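Excinuclease ABC, subunit A. (Deinococcus radiodurans, PDB 2VF7) binds DNA and hydrolyses ATP as a zinc-containing UvrA protein of the ABC superfamily, probably helping to recognise damaged DNA for excision repair. Local coordinates at residues Gly20-Asn25 with Asp84-Asp89; Gly149-Cys154 with Glu285-Cys290; Val587-Lys592 with Tyr755-Pro760. The protein carries 1 engineered substitution. All blocks are in the same frame, centred on the assembly; numbering follows the deposited sequence. Where two conformers were deposited one is given.

Contact 1: Gly20-Asn25 with Asp84-Asp89; sequences GARQHN and DVDAID. With ADP (adenosine-5'-diphosphate), chain E.
Arg-22 and Gln-23 join Asp-84 and Asp-86 in a polar, salt-bridged contact at one end of a three-stranded antiparallel sheet, where the chain leaving middle strand 15-21 runs against the chain entering outer strand 87-89 and leads on to the first ADP site. Arg-22 carries the network. CG sits between its backbone N and carbonyl carbon (chi1 65°), the chain bends at chi2, and the guanidinium lies beside both acids. NE makes a salt bridge to Asp-84 OD1 at 3.0 Å, the two flat groups standing perpendicular. NH2 donates almost straight to Asp-86 OD1 at 3.1 Å; this oxygen lies in the guanidinium plane but is met from above its own carboxylate. NH1 adds a weak bond to Asp-86 OD2 and a salt bridge to Asp-28, so arginine suits a place with three acids around it. In the backbone, Arg-22 N donates to Asp-84 O at 3.1 Å, and a water links that same oxygen to Gln-23 N. Gly-20 suits its place in a G1 beta bulge opposite Ile-29: its phi is positive (70°), and a side chain would run into the Asp-86 carboxylate. A bend at chi2 places Gln-23 CD near Asp-84, and OE1 accepts Asp-84 N at 2.8 Å, nearly along the C=O axis. Its CG covers the centre of one face of the His-24 ring, whose ND1 is hydrogen-bonded to Ser-51. Over the opposite face lies the adenine of ADP, with C4 3.6 Å above the His-24 ring plane and displaced toward the rim.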
loop_
_atom_site.group_PDB
_atom_site.type_symbol
_atom_site.label_atom_id
_atom_site.label_comp_id
_atom_site.label_asym_id
_atom_site.label_seq_id
_atom_site.Cartn_x
_atom_site.Cartn_y
_atom_site.Cartn_z
ATOM N N GLY A 20 25.274 -11.868 11.940
ATOM C CA GLY A 20 24.633 -13.122 11.532
ATOM C C GLY A 20 23.935 -13.088 10.183
ATOM O O GLY A 20 22.926 -13.742 9.989
ATOM N N ALA A 21 24.485 -12.329 9.246
ATOM C CA ALA A 21 23.893 -12.213 7.910
ATOM C C ALA A 21 24.271 -13.426 7.066
ATOM O O ALA A 21 25.447 -13.640 6.767
ATOM C CB ALA A 21 24.356 -10.899 7.234
ATOM N N ARG A 22 23.283 -14.242 6.711
ATOM C CA ARG A 22 23.552 -15.371 5.825
ATOM C C ARG A 22 22.619 -15.468 4.588
ATOM O O ARG A 22 22.270 -16.551 4.137
ATOM C CB ARG A 22 23.672 -16.684 6.630
ATOM C CG ARG A 22 22.410 -17.108 7.306
ATOM C CD ARG A 22 22.600 -17.864 8.611
ATOM N NE ARG A 22 21.431 -17.546 9.422
ATOM C CZ ARG A 22 21.455 -16.857 10.553
ATOM N NH1 ARG A 22 22.608 -16.484 11.087
ATOM N NH2 ARG A 22 20.316 -16.578 11.176
ATOM N N GLN A 23 22.279 -14.311 4.016
ATOM C CA GLN A 23 21.450 -14.221 2.820
ATOM C C GLN A 23 22.209 -14.752 1.633
ATOM O O GLN A 23 23.323 -14.348 1.396
ATOM C CB GLN A 23 21.047 -12.769 2.565
ATOM C CG GLN A 23 20.006 -12.577 1.474
ATOM C CD GLN A 23 18.650 -13.010 1.930
ATOM O OE1 GLN A 23 18.413 -13.176 3.128
ATOM N NE2 GLN A 23 17.743 -13.218 0.983
ATOM N N HIS A 24 21.590 -15.660 0.886
ATOM C CA HIS A 24 22.249 -16.402 -0.197
ATOM C C HIS A 24 23.600 -16.964 0.242
ATOM O O HIS A 24 23.657 -17.857 1.119
ATOM C CB HIS A 24 22.349 -15.571 -1.473
ATOM C CG HIS A 24 21.115 -14.786 -1.765
ATOM N ND1 HIS A 24 21.151 -13.472 -2.171
ATOM C CD2 HIS A 24 19.806 -15.123 -1.677
ATOM C CE1 HIS A 24 19.911 -13.029 -2.321
ATOM N NE2 HIS A 24 19.078 -14.014 -2.032
ATOM N N ASN A 25 24.684 -16.461 -0.325
ATOM C CA ASN A 25 25.972 -17.062 -0.035
ATOM C C ASN A 25 26.746 -16.353 1.084
ATOM O O ASN A 25 27.903 -16.650 1.324
ATOM C CB ASN A 25 26.802 -17.188 -1.311
ATOM C CG ASN A 25 27.234 -15.854 -1.857
ATOM O OD1 ASN A 25 26.455 -14.894 -1.877
ATOM N ND2 ASN A 25 28.483 -15.781 -2.311
ATOM N N ASP A 84 17.628 -13.181 5.855
ATOM C CA ASP A 84 18.192 -14.103 6.826
ATOM C C ASP A 84 19.297 -13.380 7.574
ATOM O O ASP A 84 20.399 -13.227 7.071
ATOM C CB ASP A 84 18.718 -15.356 6.131
ATOM C CG ASP A 84 18.819 -16.554 7.066
ATOM O OD1 ASP A 84 18.962 -16.364 8.295
ATOM O OD2 ASP A 84 18.765 -17.697 6.564
ATOM N N VAL A 85 18.981 -12.909 8.772
ATOM C CA VAL A 85 19.919 -12.103 9.566
ATOM C C VAL A 85 19.542 -12.093 11.068
ATOM O O VAL A 85 18.374 -11.934 11.422
ATOM C CB VAL A 85 20.072 -10.665 8.957
ATOM C CG1 VAL A 85 18.754 -9.889 9.018
ATOM C CG2 VAL A 85 21.238 -9.905 9.587
ATOM N N ASP A 86 20.532 -12.288 11.941
ATOM C CA ASP A 86 20.299 -12.308 13.392
ATOM C C ASP A 86 19.891 -10.945 13.972
ATOM O O ASP A 86 18.901 -10.864 14.682
ATOM C CB ASP A 86 21.525 -12.847 14.149
ATOM C CG ASP A 86 21.692 -14.337 14.002
ATOM O OD1 ASP A 86 20.663 -15.000 13.763
ATOM O OD2 ASP A 86 22.837 -14.850 14.131
ATOM N N ALA A 87 20.665 -9.899 13.679
ATOM C CA ALA A 87 20.414 -8.549 14.201
ATOM C C ALA A 87 21.056 -7.460 13.334
ATOM O O ALA A 87 22.162 -7.642 12.816
ATOM C CB ALA A 87 20.935 -8.440 15.622
ATOM N N ILE A 88 20.345 -6.343 13.164
ATOM C CA ILE A 88 20.909 -5.097 12.612
ATOM C C ILE A 88 20.491 -3.935 13.511
ATOM O O ILE A 88 19.297 -3.728 13.744
ATOM C CB ILE A 88 20.455 -4.781 11.156
ATOM C CG1 ILE A 88 20.701 -5.958 10.209
ATOM C CG2 ILE A 88 21.205 -3.554 10.643
ATOM C CD1 ILE A 88 20.083 -5.804 8.802
ATOM N N ASP A 89 21.474 -3.190 14.001
ATOM C CA ASP A 89 21.261 -2.065 14.896
ATOM C C ASP A 89 21.770 -0.770 14.265
ATOM O O ASP A 89 22.789 -0.769 13.595
ATOM C CB ASP A 89 22.011 -2.303 16.212
ATOM C CG ASP A 89 21.573 -3.585 16.931
ATOM O OD1 ASP A 89 20.353 -3.914 16.947
ATOM O OD2 ASP A 89 22.458 -4.267 17.496
HETATM P PB ADP E . 27.315 -9.533 -6.409
HETATM O O1B ADP E . 28.738 -9.218 -6.050
HETATM O O2B ADP E . 27.148 -10.071 -7.800
HETATM O O3B ADP E . 26.377 -8.378 -6.113
HETATM P PA ADP E . 25.398 -11.382 -5.556
HETATM O O1A ADP E . 24.734 -10.919 -6.854
HETATM O O2A ADP E . 24.679 -11.178 -4.264
HETATM O O3A ADP E . 26.867 -10.749 -5.438
HETATM O "O5'" ADP E . 25.598 -12.972 -5.697
HETATM C "C5'" ADP E . 25.782 -13.876 -4.604
HETATM C "C4'" ADP E . 24.800 -15.025 -4.762
HETATM O "O4'" ADP E . 23.477 -14.522 -4.537
HETATM C "C3'" ADP E . 24.774 -15.674 -6.146
HETATM O "O3'" ADP E . 24.638 -17.113 -6.037
HETATM C "C2'" ADP E . 23.542 -15.042 -6.778
HETATM O "O2'" ADP E . 22.988 -15.806 -7.845
HETATM C "C1'" ADP E . 22.599 -14.912 -5.588
HETATM N N9 ADP E . 21.578 -13.859 -5.753
HETATM C C8 ADP E . 21.831 -12.541 -5.902
HETATM N N7 ADP E . 20.708 -11.812 -6.043
HETATM C C5 ADP E . 19.694 -12.696 -5.969
HETATM C C6 ADP E . 18.225 -12.591 -6.001
HETATM N N6 ADP E . 17.631 -11.382 -6.181
HETATM N N1 ADP E . 17.520 -13.728 -5.876
HETATM C C2 ADP E . 18.098 -14.939 -5.703
HETATM N N3 ADP E . 19.426 -15.106 -5.650
HETATM C C4 ADP E . 20.262 -14.036 -5.768
HETATM O O HOH W 1 21.617 -11.525 5.336
#

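Contact 2: Gly149-Cys154 with Glu285-Cys290; sequences GACPEC and EECPLC. With ZN (zinc ion), chain F.
Cys-151 and Cys-154 face Cys-287 and Cys-290 round one zinc ion, which their four SG atoms grip. Cys-151 SG lies 2.4 Å and Cys-154 SG 2.3 Å from the zinc, while Cys-287 SG and Cys-290 SG approach it to 2.1 and 2.0 Å. The first cysteine of each pair holds SG anti to its backbone N (165° in Cys-151), whereas the second tucks SG between N and the carbonyl carbon (55° in Cys-154); this alternation lets each short turn present both sulphurs to one point. The arrangement is a Cys4 zinc site built from two CxxC turns, both reading Cys-Pro-X-Cys, and it pins together the ends of a 130-residue excursion that carries the UvrA DNA-binding domain. Cysteine suits the task because sulphur, probably as thiolate here, binds zinc strongly. Weak N-H...S bonds run within each turn, from Glu-153 N to Cys-151 SG and from Cys-290 N to Cys-287 SG. On one flank Leu-289 CD2 packs 3.5 Å from Cys-151 SG and meets Pro-152 CD at 3.8 Å. There too Glu-153 CG passes Leu-289 CB at 3.9 Å, and Glu-153 OE2 ends 3.3 Å from Pro-288 CG and CD, the side chains crossing at about a right angle.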
loop_
_atom_site.group_PDB
_atom_site.type_symbol
_atom_site.label_atom_id
_atom_site.label_comp_id
_atom_site.label_asym_id
_atom_site.label_seq_id
_atom_site.Cartn_x
_atom_site.Cartn_y
_atom_site.Cartn_z
ATOM N N GLY A 149 -8.303 18.264 -18.919
ATOM C CA GLY A 149 -7.199 18.496 -19.855
ATOM C C GLY A 149 -7.233 17.726 -21.165
ATOM O O GLY A 149 -6.822 18.244 -22.203
ATOM N N ALA A 150 -7.728 16.493 -21.117
ATOM C CA ALA A 150 -7.701 15.586 -22.265
ATOM C C ALA A 150 -8.653 15.991 -23.386
ATOM O O ALA A 150 -9.814 16.341 -23.135
ATOM C CB ALA A 150 -8.002 14.168 -21.814
ATOM N N CYS A 151 -8.152 15.935 -24.621
ATOM C CA CYS A 151 -8.974 16.120 -25.816
ATOM C C CYS A 151 -10.141 15.128 -25.792
ATOM O O CYS A 151 -9.926 13.938 -25.586
ATOM C CB CYS A 151 -8.119 15.915 -27.068
ATOM S SG CYS A 151 -9.017 15.689 -28.614
ATOM N N PRO A 152 -11.378 15.621 -25.985
ATOM C CA PRO A 152 -12.595 14.777 -25.975
ATOM C C PRO A 152 -12.736 13.772 -27.144
ATOM O O PRO A 152 -13.498 12.802 -27.023
ATOM C CB PRO A 152 -13.745 15.797 -26.012
ATOM C CG PRO A 152 -13.113 17.149 -25.759
ATOM C CD PRO A 152 -11.694 17.042 -26.221
ATOM N N GLU A 153 -12.027 14.013 -28.252
ATOM C CA GLU A 153 -11.998 13.105 -29.416
ATOM C C GLU A 153 -11.250 11.788 -29.153
ATOM O O GLU A 153 -11.735 10.710 -29.503
ATOM C CB GLU A 153 -11.363 13.812 -30.619
ATOM C CG GLU A 153 -12.342 14.405 -31.612
ATOM C CD GLU A 153 -12.249 13.785 -33.006
ATOM O OE1 GLU A 153 -12.197 12.542 -33.128
ATOM O OE2 GLU A 153 -12.240 14.558 -33.990
ATOM N N CYS A 154 -10.063 11.882 -28.558
ATOM C CA CYS A 154 -9.200 10.717 -28.374
ATOM C C CYS A 154 -9.086 10.354 -26.904
ATOM O O CYS A 154 -8.653 9.251 -26.562
ATOM C CB CYS A 154 -7.819 10.970 -28.984
ATOM S SG CYS A 154 -6.978 12.456 -28.382
ATOM N N GLU A 285 -5.568 5.821 -36.493
ATOM C CA GLU A 285 -5.533 7.102 -37.187
ATOM C C GLU A 285 -5.186 8.194 -36.184
ATOM O O GLU A 285 -5.491 8.077 -34.998
ATOM C CB GLU A 285 -6.901 7.387 -37.813
ATOM C CG GLU A 285 -6.961 8.610 -38.710
ATOM C CD GLU A 285 -6.341 8.367 -40.075
ATOM O OE1 GLU A 285 -5.365 9.068 -40.431
ATOM O OE2 GLU A 285 -6.829 7.462 -40.783
ATOM N N GLU A 286 -4.547 9.254 -36.657
ATOM C CA GLU A 286 -4.251 10.395 -35.799
ATOM C C GLU A 286 -5.522 11.195 -35.512
ATOM O O GLU A 286 -6.300 11.507 -36.429
ATOM C CB GLU A 286 -3.171 11.296 -36.415
ATOM C CG GLU A 286 -1.971 10.545 -37.004
ATOM C CD GLU A 286 -2.142 10.204 -38.489
ATOM O OE1 GLU A 286 -2.107 11.139 -39.332
ATOM O OE2 GLU A 286 -2.302 9.003 -38.812
ATOM N N CYS A 287 -5.730 11.499 -34.231
ATOM C CA CYS A 287 -6.783 12.412 -33.785
ATOM C C CYS A 287 -6.756 13.687 -34.619
ATOM O O CYS A 287 -5.679 14.229 -34.841
ATOM C CB CYS A 287 -6.552 12.770 -32.326
ATOM S SG CYS A 287 -7.782 13.832 -31.633
ATOM N N PRO A 288 -7.927 14.145 -35.118
ATOM C CA PRO A 288 -8.013 15.375 -35.923
ATOM C C PRO A 288 -8.268 16.681 -35.147
ATOM O O PRO A 288 -8.014 17.754 -35.684
ATOM C CB PRO A 288 -9.171 15.083 -36.888
ATOM C CG PRO A 288 -9.957 13.936 -36.259
ATOM C CD PRO A 288 -9.244 13.495 -35.002
ATOM N N LEU A 289 -8.760 16.591 -33.909
ATOM C CA LEU A 289 -8.921 17.773 -33.042
ATOM C C LEU A 289 -7.593 18.203 -32.375
ATOM O O LEU A 289 -7.428 19.353 -31.989
ATOM C CB LEU A 289 -10.023 17.538 -31.988
ATOM C CG LEU A 289 -10.451 18.722 -31.102
ATOM C CD1 LEU A 289 -11.354 19.708 -31.848
ATOM C CD2 LEU A 289 -11.129 18.245 -29.824
ATOM N N CYS A 290 -6.667 17.259 -32.228
ATOM C CA CYS A 290 -5.319 17.540 -31.731
ATOM C C CYS A 290 -4.316 16.701 -32.536
ATOM O O CYS A 290 -3.966 15.565 -32.160
ATOM C CB CYS A 290 -5.226 17.265 -30.224
ATOM S SG CYS A 290 -5.767 15.608 -29.686
HETATM ZN ZN ZN F . -7.300 14.304 -29.649
#

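Contact 3: Val587-Lys592 with Tyr755-Pro760; sequences VRVDQK and YVLDEP
Tyr-755 and Val-587 lie side by side, pointing the same way from neighbouring parallel strands of the second ABC nucleotide-binding domain. From CB, which passes 4.2 Å from Val-587 O, the tyrosine side chain has CG anti to the carbonyl carbon (chi1 -66°). Along the near side of the ring, CD2 meets Val-587 CG1 at 3.6 Å, and CE2 follows at 3.8 Å from that methyl. At the tip, OH bonds to Glu-744 O, while the ring also touches Leu-779 of helix 766-781; tyrosine thus suits a buried place that ends at a polar backbone atom. An alanine here would probably leave a gap beside the Val-587 methyl and Glu-744 O without its hydroxyl partner. Two residues on, Leu-757 CD1 packs 3.8 Å from Val-589 CG2 on the same face. The opposite face has Val-756, whose CG2 touches Arg-588 CB at 3.7 Å. Strand 585-589 is outermost in its sheet within the chain, and Arg-588 there is partly exposed. The backbone pairing is regular: Val-756 N donates to Val-587 O at 3.0 Å and Val-756 O accepts Val-589 N at 2.9 Å, so one residue spans two of the other strand. Val-756 and Leu-757 are buried against helix 536-551, which follows the P-loop, and helix 766-781, where branched apolar side chains fit. Tyr-Val-Leu-Asp-Glu has the form of a Walker B motif: apolar packing anchors the strand, and the Asp-758 side chain lies about 7 Å from the second ADP, consistent with the usual role of such an acid in positioning the nucleotide's magnesium ion.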
loop_
_atom_site.group_PDB
_atom_site.type_symbol
_atom_site.label_atom_id
_atom_site.label_comp_id
_atom_site.label_asym_id
_atom_site.label_seq_id
_atom_site.Cartn_x
_atom_site.Cartn_y
_atom_site.Cartn_z
ATOM N N VAL A 587 24.633 -11.110 -35.170
ATOM C CA VAL A 587 24.239 -11.559 -33.839
ATOM C C VAL A 587 24.313 -10.365 -32.897
ATOM O O VAL A 587 25.379 -9.794 -32.715
ATOM C CB VAL A 587 25.146 -12.698 -33.328
ATOM C CG1 VAL A 587 24.967 -12.892 -31.830
ATOM C CG2 VAL A 587 24.849 -13.977 -34.072
ATOM N N ARG A 588 23.183 -9.972 -32.321
ATOM C CA ARG A 588 23.210 -8.889 -31.359
ATOM C C ARG A 588 23.061 -9.432 -29.943
ATOM O O ARG A 588 22.247 -10.313 -29.690
ATOM C CB ARG A 588 22.174 -7.799 -31.683
ATOM C CG ARG A 588 20.812 -7.936 -30.996
ATOM C CD ARG A 588 20.148 -6.576 -30.792
ATOM N NE ARG A 588 21.021 -5.657 -30.063
ATOM C CZ ARG A 588 20.627 -4.519 -29.496
ATOM N NH1 ARG A 588 19.352 -4.136 -29.560
ATOM N NH2 ARG A 588 21.521 -3.764 -28.857
ATOM N N VAL A 589 23.871 -8.911 -29.031
ATOM C CA VAL A 589 23.817 -9.319 -27.636
ATOM C C VAL A 589 23.405 -8.133 -26.767
ATOM O O VAL A 589 24.183 -7.206 -26.525
ATOM C CB VAL A 589 25.148 -9.964 -27.168
ATOM C CG1 VAL A 589 25.061 -10.386 -25.726
ATOM C CG2 VAL A 589 25.474 -11.172 -28.036
ATOM N N ASP A 590 22.154 -8.192 -26.323
ATOM C CA ASP A 590 21.511 -7.167 -25.498
ATOM C C ASP A 590 21.699 -7.398 -23.998
ATOM O O ASP A 590 22.097 -8.480 -23.556
ATOM C CB ASP A 590 20.003 -7.103 -25.829
ATOM C CG ASP A 590 19.397 -8.490 -26.213
ATOM O OD1 ASP A 590 18.269 -8.519 -26.764
ATOM O OD2 ASP A 590 20.028 -9.552 -25.975
ATOM N N GLN A 591 21.394 -6.362 -23.223
ATOM C CA GLN A 591 21.436 -6.416 -21.756
ATOM C C GLN A 591 20.166 -7.025 -21.128
ATOM O O GLN A 591 20.178 -7.394 -19.945
ATOM C CB GLN A 591 21.660 -5.011 -21.194
ATOM C CG GLN A 591 20.637 -3.968 -21.686
ATOM C CD GLN A 591 20.787 -3.622 -23.166
ATOM O OE1 GLN A 591 19.793 -3.522 -23.897
ATOM N NE2 GLN A 591 22.035 -3.432 -23.614
ATOM N N LYS A 592 19.093 -7.105 -21.927
ATOM C CA LYS A 592 17.767 -7.585 -21.497
ATOM C C LYS A 592 17.814 -8.998 -20.874
ATOM O O LYS A 592 18.774 -9.732 -21.102
ATOM C CB LYS A 592 16.767 -7.541 -22.669
ATOM C CG LYS A 592 16.998 -6.399 -23.648
ATOM C CD LYS A 592 15.728 -5.659 -24.032
ATOM C CE LYS A 592 15.321 -4.655 -22.961
ATOM N NZ LYS A 592 14.644 -3.450 -23.555
ATOM N N TYR A 755 29.283 -9.708 -34.413
ATOM C CA TYR A 755 28.666 -9.612 -33.089
ATOM C C TYR A 755 28.623 -8.167 -32.649
ATOM O O TYR A 755 29.672 -7.539 -32.503
ATOM C CB TYR A 755 29.447 -10.423 -32.053
ATOM C CG TYR A 755 29.434 -11.912 -32.282
ATOM C CD1 TYR A 755 30.325 -12.496 -33.173
ATOM C CD2 TYR A 755 28.529 -12.737 -31.616
ATOM C CE1 TYR A 755 30.323 -13.851 -33.403
ATOM C CE2 TYR A 755 28.520 -14.113 -31.840
ATOM C CZ TYR A 755 29.431 -14.655 -32.738
ATOM O OH TYR A 755 29.465 -15.995 -32.989
ATOM N N VAL A 756 27.419 -7.641 -32.429
ATOM C CA VAL A 756 27.286 -6.308 -31.849
ATOM C C VAL A 756 26.847 -6.359 -30.376
ATOM O O VAL A 756 25.812 -6.923 -30.019
ATOM C CB VAL A 756 26.447 -5.328 -32.716
ATOM C CG1 VAL A 756 26.780 -5.495 -34.209
ATOM C CG2 VAL A 756 24.979 -5.514 -32.480
ATOM N N LEU A 757 27.680 -5.758 -29.535
ATOM C CA LEU A 757 27.589 -5.878 -28.089
ATOM C C LEU A 757 27.546 -4.493 -27.415
ATOM O O LEU A 757 28.340 -3.598 -27.730
ATOM C CB LEU A 757 28.805 -6.662 -27.583
ATOM C CG LEU A 757 28.999 -8.189 -27.692
ATOM C CD1 LEU A 757 28.339 -8.845 -28.883
ATOM C CD2 LEU A 757 30.491 -8.550 -27.675
ATOM N N ASP A 758 26.608 -4.308 -26.500
ATOM C CA ASP A 758 26.564 -3.096 -25.677
ATOM C C ASP A 758 27.370 -3.366 -24.400
ATOM O O ASP A 758 27.410 -4.490 -23.930
ATOM C CB ASP A 758 25.096 -2.746 -25.383
ATOM C CG ASP A 758 24.932 -1.545 -24.458
ATOM O OD1 ASP A 758 24.044 -1.620 -23.572
ATOM O OD2 ASP A 758 25.659 -0.535 -24.617
ATOM N N GLU A 759 28.005 -2.341 -23.846
ATOM C CA GLU A 759 28.956 -2.471 -22.727
ATOM C C GLU A 759 29.081 -3.874 -22.101
ATOM O O GLU A 759 28.537 -4.119 -21.044
ATOM C CB GLU A 759 28.635 -1.432 -21.656
ATOM C CG GLU A 759 29.864 -0.688 -21.136
ATOM C CD GLU A 759 30.808 -1.574 -20.342
ATOM O OE1 GLU A 759 30.319 -2.491 -19.628
ATOM O OE2 GLU A 759 32.034 -1.355 -20.428
ATOM N N PRO A 760 29.831 -4.795 -22.739
ATOM C CA PRO A 760 29.764 -6.224 -22.351
ATOM C C PRO A 760 30.244 -6.565 -20.927
ATOM O O PRO A 760 30.072 -7.703 -20.463
ATOM C CB PRO A 760 30.653 -6.922 -23.401
ATOM C CG PRO A 760 30.842 -5.916 -24.496
ATOM C CD PRO A 760 30.784 -4.574 -23.841
#

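In the fold
From the N terminus the three contacts follow one another in series; none nests in or crosses another. Contact 1 closes first, after a loop of 58 residues that includes strands 29-34 and 38-42 and helix 49-69, bringing the small antiparallel sheet together beside the first ADP. Contact 2 then closes the 130-residue excursion at its zinc, on the opposite side of the chain's centre, with its centre about 55 Å from that of contact 1. Contact 3 closes the longest loop, 162 residues, which includes the second zinc site, and joins two strands of the mixed sheet serving the second ADP. Its nearest atoms stay about 19 Å from contact 1 and 26 Å from contact 2.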